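PDB 4A35: mitochondrial enolase superfamily member 1 from Homo sapiens, which catalyses the magnesium-dependent dehydration of L-fuconate to 2-keto-3-deoxy-L-fuconate, a step in the catabolism of L-fucose. Local coordinates for residues S8-R13 with H75-K80; A37-I42 with K51-T56. All coordinates share one frame; numbering follows the deposited sequence.

Contact 1: S8-R13 with H75-K80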
loop_
_atom_site.group_PDB
_atom_site.type_symbol
_atom_site.label_atom_id
_atom_site.label_comp_id
_atom_site.label_asym_id
_atom_site.label_seq_id
_atom_site.Cartn_x
_atom_site.Cartn_y
_atom_site.Cartn_z
ATOM N N SER A 8 -25.847 6.767 14.125
ATOM C CA SER A 8 -26.007 6.199 15.457
ATOM C C SER A 8 -25.434 4.812 15.596
ATOM O O SER A 8 -25.056 4.434 16.706
ATOM C CB SER A 8 -27.492 6.176 15.826
ATOM O OG SER A 8 -28.215 5.512 14.805
ATOM N N ARG A 9 -25.413 4.023 14.502
ATOM C CA ARG A 9 -24.924 2.638 14.501
ATOM C C ARG A 9 -24.117 2.321 13.261
ATOM O O ARG A 9 -24.364 2.867 12.186
ATOM C CB ARG A 9 -26.085 1.611 14.583
ATOM C CG ARG A 9 -27.035 1.730 15.779
ATOM C CD ARG A 9 -28.485 1.712 15.321
ATOM N NE ARG A 9 -29.313 2.684 16.046
ATOM C CZ ARG A 9 -30.384 3.297 15.544
ATOM N NH1 ARG A 9 -30.774 3.057 14.298
ATOM N NH2 ARG A 9 -31.065 4.167 16.281
ATOM N N LEU A 10 -23.163 1.413 13.421
ATOM C CA LEU A 10 -22.376 0.887 12.309
ATOM C C LEU A 10 -22.205 -0.616 12.557
ATOM O O LEU A 10 -21.828 -1.029 13.663
ATOM C CB LEU A 10 -21.005 1.584 12.178
ATOM C CG LEU A 10 -20.086 1.107 11.003
ATOM C CD1 LEU A 10 -19.213 2.239 10.494
ATOM C CD2 LEU A 10 -19.172 -0.131 11.410
ATOM N N SER A 11 -22.407 -1.400 11.529
ATOM C CA SER A 11 -22.124 -2.826 11.571
ATOM C C SER A 11 -21.244 -3.160 10.366
ATOM O O SER A 11 -21.330 -2.510 9.312
ATOM C CB SER A 11 -23.413 -3.662 11.601
ATOM O OG SER A 11 -24.042 -3.701 10.329
ATOM N N VAL A 12 -20.388 -4.156 10.532
ATOM C CA VAL A 12 -19.538 -4.624 9.449
ATOM C C VAL A 12 -19.444 -6.125 9.585
ATOM O O VAL A 12 -19.185 -6.630 10.686
ATOM C CB VAL A 12 -18.147 -3.919 9.367
ATOM C CG1 VAL A 12 -17.407 -3.900 10.738
ATOM C CG2 VAL A 12 -17.293 -4.529 8.266
ATOM N N ARG A 13 -19.651 -6.819 8.454
ATOM C CA ARG A 13 -19.669 -8.266 8.410
ATOM C C ARG A 13 -18.801 -8.792 7.283
ATOM O O ARG A 13 -18.691 -8.187 6.223
ATOM C CB ARG A 13 -21.130 -8.761 8.281
ATOM C CG ARG A 13 -21.986 -8.512 9.583
ATOM C CD ARG A 13 -23.447 -8.818 9.313
ATOM N NE ARG A 13 -24.026 -7.733 8.492
ATOM C CZ ARG A 13 -25.287 -7.661 8.094
ATOM N NH1 ARG A 13 -26.140 -8.663 8.360
ATOM N NH2 ARG A 13 -25.703 -6.611 7.383
ATOM N N HIS A 75 -15.191 4.874 14.909
ATOM C CA HIS A 75 -15.381 6.011 15.844
ATOM C C HIS A 75 -15.418 7.401 15.082
ATOM O O HIS A 75 -16.019 8.361 15.593
ATOM C CB HIS A 75 -14.313 6.003 16.940
ATOM C CG HIS A 75 -12.946 6.366 16.419
ATOM N ND1 HIS A 75 -12.452 7.654 16.534
ATOM C CD2 HIS A 75 -12.023 5.599 15.790
ATOM C CE1 HIS A 75 -11.241 7.629 15.977
ATOM N NE2 HIS A 75 -10.932 6.421 15.534
ATOM N N HIS A 76 -14.794 7.484 13.872
ATOM C CA HIS A 76 -14.806 8.715 13.032
ATOM C C HIS A 76 -16.183 9.005 12.434
ATOM O O HIS A 76 -16.470 10.167 12.144
ATOM C CB HIS A 76 -13.801 8.654 11.855
ATOM C CG HIS A 76 -12.349 8.717 12.254
ATOM N ND1 HIS A 76 -11.848 9.758 13.037
ATOM C CD2 HIS A 76 -11.353 7.829 12.024
ATOM C CE1 HIS A 76 -10.555 9.477 13.213
ATOM N NE2 HIS A 76 -10.209 8.361 12.569
ATOM N N VAL A 77 -17.032 7.969 12.230
ATOM C CA VAL A 77 -18.339 8.197 11.605
ATOM C C VAL A 77 -19.459 8.144 12.654
ATOM O O VAL A 77 -20.476 8.808 12.479
ATOM C CB VAL A 77 -18.571 7.211 10.402
ATOM C CG1 VAL A 77 -18.841 5.781 10.863
ATOM C CG2 VAL A 77 -19.660 7.708 9.445
ATOM N N LEU A 78 -19.264 7.412 13.750
ATOM C CA LEU A 78 -20.277 7.266 14.785
ATOM C C LEU A 78 -20.492 8.586 15.539
ATOM O O LEU A 78 -19.530 9.323 15.798
ATOM C CB LEU A 78 -19.893 6.148 15.770
ATOM C CG LEU A 78 -20.081 4.696 15.249
ATOM C CD1 LEU A 78 -19.404 3.702 16.217
ATOM C CD2 LEU A 78 -21.587 4.348 15.088
ATOM N N ASN A 79 -21.754 8.907 15.831
ATOM C CA ASN A 79 -22.163 10.118 16.553
ATOM C C ASN A 79 -21.901 11.416 15.770
ATOM O O ASN A 79 -21.870 12.480 16.360
ATOM C CB ASN A 79 -21.515 10.191 17.957
ATOM C CG ASN A 79 -21.692 8.920 18.742
ATOM O OD1 ASN A 79 -20.719 8.216 19.048
ATOM N ND2 ASN A 79 -22.939 8.531 18.955
ATOM N N LYS A 80 -21.777 11.325 14.448
ATOM C CA LYS A 80 -21.591 12.477 13.571
ATOM C C LYS A 80 -22.889 12.789 12.850
ATOM O O LYS A 80 -23.547 11.859 12.376
ATOM C CB LYS A 80 -20.486 12.197 12.527
ATOM C CG LYS A 80 -19.105 12.730 12.885
ATOM C CD LYS A 80 -18.449 11.910 13.973
ATOM C CE LYS A 80 -17.284 12.585 14.636
ATOM N NZ LYS A 80 -16.818 11.781 15.793
#
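Leu10 and Leu78 meet where the first strand of the protein runs past a loop, and the contact is apolar, with no hydrogen bond across it. From the loop, CD2 of Leu78 reaches the strand backbone at the junction of Arg9 and Leu10, 3.7 Å from the Leu10 N atom, and also lies 4.1 Å from Leu10 CB. A second apolar touch falls beside it: Leu10 CD1 comes to 3.6 Å from Val77 CG1, the two side chains crossing at about a right angle. The Val77 methyl that makes this touch, CG1, stands between its own backbone N and carbonyl carbon (chi1 73°).

The loop residues are presented by a type II beta turn from Val77 to Lys80, closed by a weak bond from Lys80 N to Val77 O at 3.5 Å. This turn lies between helices 63-73 and 82-86 of the enolase-type N-terminal domain, so the contact pins an interhelical connection against an outer strand of the three-stranded antiparallel sheet. Near the turn, Asn79 makes a backbone hydrogen bond with Ile7 and its O atom accepts one from Arg6 NH1.

On the strand, Ser8 and Arg9 both face Glu43, forming a classic beta bulge. Arg9 sends its guanidinium to a salt bridge with Glu43, and Ser8 OG sits 3.1 Å above the plane of that group, over its centre. Farther in, Leu10 also packs on Val70 of helix 63-73, while Val77 touches Phe92 of helix 89-97.

Contact 2: A37-I42 with K51-T56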
loop_
_atom_site.group_PDB
_atom_site.type_symbol
_atom_site.label_atom_id
_atom_site.label_comp_id
_atom_site.label_asym_id
_atom_site.label_seq_id
_atom_site.Cartn_x
_atom_site.Cartn_y
_atom_site.Cartn_z
ATOM N N ALA A 37 -16.616 -9.764 0.456
ATOM C CA ALA A 37 -16.705 -8.351 0.773
ATOM C C ALA A 37 -16.810 -8.112 2.261
ATOM O O ALA A 37 -17.377 -8.935 3.010
ATOM C CB ALA A 37 -17.960 -7.744 0.087
ATOM N N ALA A 38 -16.261 -6.975 2.695
ATOM C CA ALA A 38 -16.551 -6.445 4.043
ATOM C C ALA A 38 -17.819 -5.586 3.826
ATOM O O ALA A 38 -17.786 -4.624 3.036
ATOM C CB ALA A 38 -15.372 -5.615 4.561
ATOM N N TYR A 39 -18.946 -6.012 4.385
ATOM C CA TYR A 39 -20.240 -5.330 4.154
ATOM C C TYR A 39 -20.565 -4.473 5.336
ATOM O O TYR A 39 -20.717 -4.993 6.460
ATOM C CB TYR A 39 -21.346 -6.362 3.919
ATOM C CG TYR A 39 -22.694 -5.737 3.623
ATOM C CD1 TYR A 39 -22.872 -4.906 2.509
ATOM C CD2 TYR A 39 -23.805 -6.024 4.409
ATOM C CE1 TYR A 39 -24.115 -4.364 2.200
ATOM C CE2 TYR A 39 -25.056 -5.459 4.130
ATOM C CZ TYR A 39 -25.212 -4.658 2.996
ATOM O OH TYR A 39 -26.434 -4.114 2.678
ATOM N N VAL A 40 -20.682 -3.153 5.078
ATOM C CA VAL A 40 -20.932 -2.144 6.088
ATOM C C VAL A 40 -22.363 -1.629 6.014
ATOM O O VAL A 40 -22.826 -1.262 4.926
ATOM C CB VAL A 40 -19.920 -0.966 5.907
ATOM C CG1 VAL A 40 -20.192 0.155 6.929
ATOM C CG2 VAL A 40 -18.469 -1.458 5.992
ATOM N N VAL A 41 -23.009 -1.481 7.177
ATOM C CA VAL A 41 -24.324 -0.854 7.260
ATOM C C VAL A 41 -24.284 0.230 8.347
ATOM O O VAL A 41 -23.902 -0.018 9.498
ATOM C CB VAL A 41 -25.494 -1.848 7.454
ATOM C CG1 VAL A 41 -26.856 -1.127 7.531
ATOM C CG2 VAL A 41 -25.499 -2.909 6.359
ATOM N N ILE A 42 -24.677 1.442 7.969
ATOM C CA ILE A 42 -24.753 2.536 8.948
ATOM C C ILE A 42 -26.204 2.974 9.041
ATOM O O ILE A 42 -26.927 3.016 8.023
ATOM C CB ILE A 42 -23.799 3.741 8.673
ATOM C CG1 ILE A 42 -24.167 4.463 7.350
ATOM C CG2 ILE A 42 -22.316 3.299 8.746
ATOM C CD1 ILE A 42 -23.228 5.764 6.986
ATOM N N LYS A 51 -30.914 3.406 5.380
ATOM C CA LYS A 51 -29.598 2.949 5.850
ATOM C C LYS A 51 -28.572 3.112 4.772
ATOM O O LYS A 51 -28.902 3.049 3.583
ATOM C CB LYS A 51 -29.661 1.487 6.303
ATOM C CG LYS A 51 -30.636 1.271 7.455
ATOM C CD LYS A 51 -30.740 -0.188 7.839
ATOM C CE LYS A 51 -31.858 -0.356 8.837
ATOM N NZ LYS A 51 -31.834 -1.692 9.469
ATOM N N GLY A 52 -27.347 3.390 5.192
ATOM C CA GLY A 52 -26.220 3.470 4.290
ATOM C C GLY A 52 -25.517 2.126 4.247
ATOM O O GLY A 52 -25.106 1.596 5.285
ATOM N N CYS A 53 -25.418 1.540 3.043
ATOM C CA CYS A 53 -24.723 0.276 2.851
ATOM C C CYS A 53 -23.414 0.502 2.088
ATOM O O CYS A 53 -23.361 1.285 1.144
ATOM C CB CYS A 53 -25.625 -0.722 2.140
ATOM S SG CYS A 53 -27.255 -0.915 2.920
ATOM N N GLY A 54 -22.386 -0.221 2.469
ATOM C CA GLY A 54 -21.095 -0.055 1.824
ATOM C C GLY A 54 -20.397 -1.381 1.721
ATOM O O GLY A 54 -20.627 -2.288 2.534
ATOM N N ILE A 55 -19.543 -1.489 0.712
ATOM C CA ILE A 55 -18.719 -2.665 0.483
ATOM C C ILE A 55 -17.306 -2.273 0.069
ATOM O O ILE A 55 -17.031 -1.159 -0.404
ATOM C CB ILE A 55 -19.326 -3.596 -0.646
ATOM C CG1 ILE A 55 -19.413 -2.841 -2.021
ATOM C CG2 ILE A 55 -20.644 -4.298 -0.237
ATOM C CD1 ILE A 55 -19.589 -3.740 -3.295
ATOM N N THR A 56 -16.414 -3.240 0.248
ATOM C CA THR A 56 -15.093 -3.311 -0.342
ATOM C C THR A 56 -14.913 -4.761 -0.733
ATOM O O THR A 56 -15.379 -5.636 -0.019
ATOM C CB THR A 56 -13.944 -2.695 0.436
ATOM O OG1 THR A 56 -12.854 -2.578 -0.514
ATOM C CG2 THR A 56 -13.503 -3.548 1.641
#
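The Tyr39 ring meets Ile55 at its edge: Ile55 CG2 lies in the ring plane, 3.6 Å from Tyr39 CD1. The two residues belong to strands 36-44 and 52-58, which form an antiparallel beta hairpin in the enolase-type N-terminal domain, their short segments running at 163° to each other. Gly54 O and Cys53 CB approach the same ring obliquely, the latter 3.9 Å from Tyr39 CE1. The Cys53 sulfur makes an oblique sulfur-aromatic contact, 62° off the ring normal. Tyr39 points to the same face of the sheet as Cys53 and Ile55. Its hydroxyl is hydrogen-bonded to Met419 N, beyond the sheet. An alanine at Tyr39 would probably open a gap beside Cys53 and Ile55 and leave Met419 N without its hydroxyl partner.

The hydrogen bonding is tightest around the two glycines. Val40 and Gly54 exchange a pair of bonds, with Val40 N to Gly54 O almost straight at 173°; Ile42 and Gly52 exchange another pair. The bond from Thr56 N to Ala38 O, at 3.4 Å, is weak.

Val40 and Ile42 turn to the face covered by helices 63-73 and 110-131, with Val40 on Val70 and Ala118 and Ile42 on Leu126. Across from them the glycines present no side chain, and Ile42 CG1 lies 3.8 Å from Gly52 CA; a CB on Gly52 would clash with it. On the other face, Val41 CG1 rests against the aliphatic part of Lys51, 4.0 Å from its CD atom.

From the N terminus, strand 7-16 comes first and supplies one side of contact 1, which is not completed until the loop at 75-80 returns to it, more than sixty residues later. Within that long excursion the chain forms the hairpin of contact 2, a short closure spanning only the few residues between 42 and 51; contact 2 therefore nests in contact 1, and the two do not cross. Contact 2 pairs the last two strands of one three-stranded sheet, and contact 1 fastens its first strand to the loop after helix 63-73. Probable backbone hydrogen bonds between the contacts, including Ser11 N with Val41 O, join 7-16 to 36-44, the middle strand.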